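Local coordinates for heterokaryon incompatibility protein s (Podospora anserina, PDB 2WVQ) that forms the [het-s] prion and, on meeting het-S from incompatible cells, triggers the lethal reaction that blocks viable heterokaryons, at residues V195-E198 / A199-T202; R44-L47 / R48-A52. The protein carries 2 engineered substitutions. All coordinates share one frame; numbering follows the deposited sequence.

Contact 1: V195-E198 / A199-T202; sequences VEDE and ASLT
An N-cap opens helix 198-207, with D197 as the capping residue and S200 three positions on as its partner. The hydroxyl OG of S200 donates to D197 OD1 at 2.9 Å, meeting the oxygen on its syn side and 26° out of the carboxylate plane. From the same residue the backbone N of S200 reaches D197 OD1 at 3.5 Å, a weak capping bond. With chi1 at 52°, D197 tucks its CG between its own N and carbonyl carbon, which turns the short carboxylate back over the first turn. The carbonyl O of D197 then takes L201 N at 3.2 Å, and E198 O receives T202 N at 2.8 Å. Beside the cap, V195 and L201 run past each other in opposite senses, V195 CG1 touching L201 CD2 at 3.5 Å, while V195 CG2 meets S200 CB at 3.6 Å. Branched and aliphatic side chains suit this buried side; L201 also packs on I223 of helix 213-224, and S200 on I125 and L129. Aspartate supplies both an acceptor for the S200 hydroxyl and, weakly, for its N-H, and a negative charge that should interact favourably with the positive end of the helix dipole.

Contact 2: R44-L47 / R48-A52; sequences RCQL and RLDIA
R44 and R48, one helical turn apart on helix 42-62, lay their long side chains side by side and pointing the same way. R48 CD lies over one face of the R44 guanidinium, 3.6 Å from R44 NH1 and offset toward the rim. In return, R44 NH2 sits over a face of the R48 guanidinium, 3.6 Å from R48 NE, with the two planes 33° apart. R48 bends at chi2 (-92°) and again at chi3, its CG passing 3.1 Å from R44 O. The two like charges are close, but R48 NH1 bonds to G209 O and weakly to A207 O, which should restrain the end of this buried arginine. On another side of the helix, Q46 and D50 form a second i to i+4 pair. Because Q46 has CG anti to its N and then bends at chi2 (62°), its amide turns toward D50, and Q46 NE2 donates to D50 OD2 at 2.7 Å. The acceptor lies near the amide plane, yet the donor approaches from above the carboxylate plane. Glutamine suits this buried place by offering an N-H to the acid, whose OD1 is also bonded to H130. L47 packs on L129 and I51 on L133, both of helix 124-140. C45 and L49 lie against L34 of strand 32-34 and L160 of helix 157-176, so helix 42-62 is packed between these elements.

In the fold
Along the chain contact 2 comes first, near the start of helix 42-62, and contact 1 follows much later at the beginning of helix 198-207. Their centres lie about 16 Å apart and their nearest atoms about 7 Å, so they do not touch. Contact 2 is deep, about 7 Å from the centre of the chain, whereas contact 1 is about 20 Å out and partly exposed. Helix 124-140 joins them: its L129 touches both S200 and L47. A second tie is R48, which bonds to G209 just beyond helix 198-207. Through L129 and R48 an early core helix is tied to the region of helix 198-207 in the largely helical globular domain, which is dispensable for prion formation and for incompatibility.

Contact 1: V195-E198 / A199-T202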
ATOM      1  N   VAL A 195       7.179 -33.469  -4.779  1.00 49.51           N
ATOM      2  CA  VAL A 195       8.079 -33.252  -3.654  1.00 49.85           C
ATOM      3  C   VAL A 195       7.892 -34.367  -2.616  1.00 49.93           C
ATOM      4  O   VAL A 195       6.875 -34.435  -1.920  1.00 49.70           O
ATOM      5  CB  VAL A 195       7.999 -31.776  -3.110  1.00 49.73           C
ATOM      6  CG1 VAL A 195       6.594 -31.383  -2.737  1.00 51.19           C
ATOM      7  CG2 VAL A 195       8.944 -31.545  -1.953  1.00 50.00           C
ATOM      8  N   GLU A 196       8.891 -35.247  -2.539  1.00 50.22           N
ATOM      9  CA  GLU A 196       8.755 -36.496  -1.788  1.00 50.72           C
ATOM     10  C   GLU A 196       9.326 -36.448  -0.376  1.00 50.80           C
ATOM     11  O   GLU A 196       8.870 -37.192   0.520  1.00 50.96           O
ATOM     12  CB  GLU A 196       9.380 -37.665  -2.567  1.00 50.88           C
ATOM     13  CG  GLU A 196       8.710 -37.969  -3.913  1.00 52.78           C
ATOM     14  CD  GLU A 196       7.190 -38.200  -3.814  1.00 55.73           C
ATOM     15  OE1 GLU A 196       6.537 -38.356  -4.879  1.00 55.80           O
ATOM     16  OE2 GLU A 196       6.644 -38.225  -2.681  1.00 56.98           O
ATOM     17  N   ASP A 197      10.325 -35.580  -0.180  1.00 50.56           N
ATOM     18  CA  ASP A 197      11.101 -35.600   1.069  1.00 50.32           C
ATOM     19  C   ASP A 197      10.457 -34.728   2.149  1.00 50.27           C
ATOM     20  O   ASP A 197      10.057 -33.577   1.888  1.00 49.98           O
ATOM     21  CB  ASP A 197      12.558 -35.174   0.815  1.00 50.16           C
ATOM     22  CG  ASP A 197      12.666 -33.834   0.063  1.00 50.05           C
ATOM     23  OD1 ASP A 197      13.511 -33.000   0.474  1.00 50.25           O
ATOM     24  OD2 ASP A 197      11.927 -33.619  -0.928  1.00 47.74           O
ATOM     25  N   GLU A 198      10.358 -35.294   3.355  1.00 49.98           N
ATOM     26  CA  GLU A 198       9.806 -34.609   4.523  1.00 50.32           C
ATOM     27  C   GLU A 198      10.450 -33.232   4.748  1.00 49.96           C
ATOM     28  O   GLU A 198       9.679 -32.216   5.077  1.00 49.95           O
ATOM     29  CB  GLU A 198       9.975 -35.478   5.767  1.00 51.16           C
ATOM     30  CG  GLU A 198       9.008 -35.163   6.898  1.00 53.64           C
ATOM     31  CD  GLU A 198       9.515 -34.052   7.814  1.00 55.91           C
ATOM     32  OE1 GLU A 198      10.482 -34.303   8.573  1.00 57.19           O
ATOM     33  OE2 GLU A 198       8.947 -32.918   7.771  1.00 58.22           O
ATOM     34  N   ALA A 199      11.817 -33.143   4.595  1.00 49.55           N
ATOM     35  CA  ALA A 199      12.537 -31.852   4.737  1.00 49.15           C
ATOM     36  C   ALA A 199      11.835 -30.773   3.975  1.00 48.68           C
ATOM     37  O   ALA A 199      11.299 -29.818   4.577  1.00 49.15           O
ATOM     38  CB  ALA A 199      13.983 -31.986   4.271  1.00 48.97           C
ATOM     39  N   SER A 200      11.807 -30.917   2.645  1.00 47.85           N
ATOM     40  CA  SER A 200      11.233 -29.891   1.777  1.00 46.76           C
ATOM     41  C   SER A 200       9.752 -29.606   2.053  1.00 46.26           C
ATOM     42  O   SER A 200       9.306 -28.441   1.923  1.00 46.78           O
ATOM     43  CB  SER A 200      11.449 -30.256   0.295  1.00 46.72           C
ATOM     44  OG  SER A 200      12.833 -30.230  -0.037  1.00 45.44           O
ATOM     45  N   LEU A 201       8.992 -30.637   2.441  1.00 45.38           N
ATOM     46  CA  LEU A 201       7.552 -30.488   2.715  1.00 44.44           C
ATOM     47  C   LEU A 201       7.256 -29.679   3.990  1.00 44.44           C
ATOM     48  O   LEU A 201       6.312 -28.876   4.025  1.00 44.14           O
ATOM     49  CB  LEU A 201       6.851 -31.841   2.757  1.00 44.03           C
ATOM     50  CG  LEU A 201       6.738 -32.670   1.472  1.00 43.56           C
ATOM     51  CD1 LEU A 201       6.493 -34.155   1.785  1.00 43.17           C
ATOM     52  CD2 LEU A 201       5.638 -32.154   0.555  1.00 43.26           C
ATOM     53  N   THR A 202       8.073 -29.885   5.021  1.00 44.02           N
ATOM     54  CA  THR A 202       8.003 -29.099   6.266  1.00 43.86           C
ATOM     55  C   THR A 202       8.277 -27.628   5.993  1.00 42.98           C
ATOM     56  O   THR A 202       7.630 -26.756   6.570  1.00 43.54           O
ATOM     57  CB  THR A 202       9.039 -29.580   7.289  1.00 43.36           C
ATOM     58  OG1 THR A 202       8.973 -31.001   7.375  1.00 45.24           O
ATOM     59  CG2 THR A 202       8.774 -28.965   8.674  1.00 43.41           C
TER

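Contact 2: R44-L47 / R48-A52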
ATOM      1  N   ARG A  44      14.295 -17.818   3.233  1.00 30.56           N
ATOM      2  CA  ARG A  44      12.892 -17.887   3.662  1.00 31.85           C
ATOM      3  C   ARG A  44      12.021 -16.795   3.035  1.00 31.09           C
ATOM      4  O   ARG A  44      10.923 -17.081   2.579  1.00 29.86           O
ATOM      5  CB  ARG A  44      12.773 -17.879   5.190  1.00 32.17           C
ATOM      6  CG  ARG A  44      11.354 -17.991   5.757  1.00 33.50           C
ATOM      7  CD  ARG A  44      11.338 -17.447   7.219  1.00 35.35           C
ATOM      8  NE  ARG A  44      10.319 -16.408   7.444  1.00 43.00           N
ATOM      9  CZ  ARG A  44       8.994 -16.621   7.513  1.00 48.12           C
ATOM     10  NH1 ARG A  44       8.469 -17.856   7.375  1.00 47.88           N
ATOM     11  NH2 ARG A  44       8.174 -15.581   7.713  1.00 48.22           N
ATOM     12  N   CYS A  45      12.500 -15.544   3.022  1.00 31.40           N
ATOM     13  CA  CYS A  45      11.735 -14.431   2.444  1.00 30.46           C
ATOM     14  C   CYS A  45      11.480 -14.605   0.927  1.00 29.84           C
ATOM     15  O   CYS A  45      10.411 -14.244   0.420  1.00 29.11           O
ATOM     16  CB  CYS A  45      12.441 -13.099   2.741  1.00 31.61           C
ATOM     17  SG  CYS A  45      12.252 -12.630   4.486  1.00 34.79           S
ATOM     18  N   GLN A  46      12.476 -15.126   0.213  1.00 28.92           N
ATOM     19  CA  GLN A  46      12.326 -15.441  -1.206  1.00 28.82           C
ATOM     20  C   GLN A  46      11.265 -16.536  -1.411  1.00 27.76           C
ATOM     21  O   GLN A  46      10.377 -16.350  -2.238  1.00 26.51           O
ATOM     22  CB  GLN A  46      13.660 -15.844  -1.839  1.00 28.75           C
ATOM     23  CG  GLN A  46      13.573 -16.224  -3.331  1.00 31.10           C
ATOM     24  CD  GLN A  46      13.108 -15.074  -4.200  1.00 35.20           C
ATOM     25  OE1 GLN A  46      13.804 -14.073  -4.326  1.00 38.24           O
ATOM     26  NE2 GLN A  46      11.914 -15.205  -4.796  1.00 32.28           N
ATOM     27  N   LEU A  47      11.320 -17.613  -0.628  1.00 27.64           N
ATOM     28  CA  LEU A  47      10.276 -18.659  -0.686  1.00 28.74           C
ATOM     29  C   LEU A  47       8.856 -18.131  -0.364  1.00 29.69           C
ATOM     30  O   LEU A  47       7.891 -18.600  -0.965  1.00 29.27           O
ATOM     31  CB  LEU A  47      10.644 -19.891   0.167  1.00 28.48           C
ATOM     32  CG  LEU A  47      11.872 -20.713  -0.295  1.00 29.14           C
ATOM     33  CD1 LEU A  47      12.313 -21.723   0.724  1.00 30.39           C
ATOM     34  CD2 LEU A  47      11.666 -21.387  -1.651  1.00 29.12           C
ATOM     35  N   ARG A  48       8.730 -17.194   0.594  1.00 30.05           N
ATOM     36  CA  ARG A  48       7.446 -16.548   0.929  1.00 31.20           C
ATOM     37  C   ARG A  48       6.869 -15.790  -0.284  1.00 31.61           C
ATOM     38  O   ARG A  48       5.661 -15.879  -0.566  1.00 31.61           O
ATOM     39  CB  ARG A  48       7.575 -15.555   2.097  1.00 31.90           C
ATOM     40  CG  ARG A  48       8.139 -16.050   3.379  1.00 34.86           C
ATOM     41  CD  ARG A  48       7.068 -16.555   4.336  1.00 39.60           C
ATOM     42  NE  ARG A  48       6.137 -15.514   4.785  1.00 41.15           N
ATOM     43  CZ  ARG A  48       5.063 -15.755   5.545  1.00 41.57           C
ATOM     44  NH1 ARG A  48       4.785 -17.003   5.931  1.00 39.20           N
ATOM     45  NH2 ARG A  48       4.263 -14.756   5.919  1.00 39.38           N
ATOM     46  N   LEU A  49       7.729 -15.057  -0.994  1.00 30.58           N
ATOM     47  CA  LEU A  49       7.388 -14.431  -2.283  1.00 31.02           C
ATOM     48  C   LEU A  49       6.969 -15.435  -3.401  1.00 29.83           C
ATOM     49  O   LEU A  49       5.980 -15.202  -4.121  1.00 28.22           O
ATOM     50  CB  LEU A  49       8.557 -13.573  -2.773  1.00 30.91           C
ATOM     51  CG  LEU A  49       8.553 -12.056  -3.035  1.00 35.11           C
ATOM     52  CD1 LEU A  49       7.485 -11.174  -2.310  1.00 32.00           C
ATOM     53  CD2 LEU A  49       9.960 -11.496  -2.843  1.00 32.01           C
ATOM     54  N   ASP A  50       7.724 -16.524  -3.551  1.00 29.05           N
ATOM     55  CA  ASP A  50       7.418 -17.556  -4.564  1.00 29.10           C
ATOM     56  C   ASP A  50       6.068 -18.215  -4.267  1.00 28.73           C
ATOM     57  O   ASP A  50       5.336 -18.567  -5.187  1.00 28.38           O
ATOM     58  CB  ASP A  50       8.504 -18.652  -4.628  1.00 29.34           C
ATOM     59  CG  ASP A  50       9.930 -18.107  -4.931  1.00 30.02           C
ATOM     60  OD1 ASP A  50      10.893 -18.817  -4.566  1.00 30.75           O
ATOM     61  OD2 ASP A  50      10.114 -17.026  -5.549  1.00 31.13           O
ATOM     62  N   ILE A  51       5.771 -18.413  -2.985  1.00 28.52           N
ATOM     63  CA  ILE A  51       4.493 -18.973  -2.544  1.00 28.49           C
ATOM     64  C   ILE A  51       3.309 -18.050  -2.797  1.00 29.52           C
ATOM     65  O   ILE A  51       2.251 -18.538  -3.233  1.00 30.45           O
ATOM     66  CB  ILE A  51       4.539 -19.485  -1.090  1.00 28.26           C
ATOM     67  CG1 ILE A  51       5.412 -20.736  -1.012  1.00 25.85           C
ATOM     68  CG2 ILE A  51       3.143 -19.802  -0.550  1.00 26.55           C
ATOM     69  CD1 ILE A  51       5.886 -21.005   0.392  1.00 27.96           C
ATOM     70  N   ALA A  52       3.466 -16.748  -2.545  1.00 29.07           N
ATOM     71  CA  ALA A  52       2.410 -15.767  -2.869  1.00 29.16           C
ATOM     72  C   ALA A  52       2.143 -15.745  -4.372  1.00 28.00           C
ATOM     73  O   ALA A  52       0.966 -15.646  -4.821  1.00 27.56           O
ATOM     74  CB  ALA A  52       2.762 -14.355  -2.364  1.00 27.70           C
TER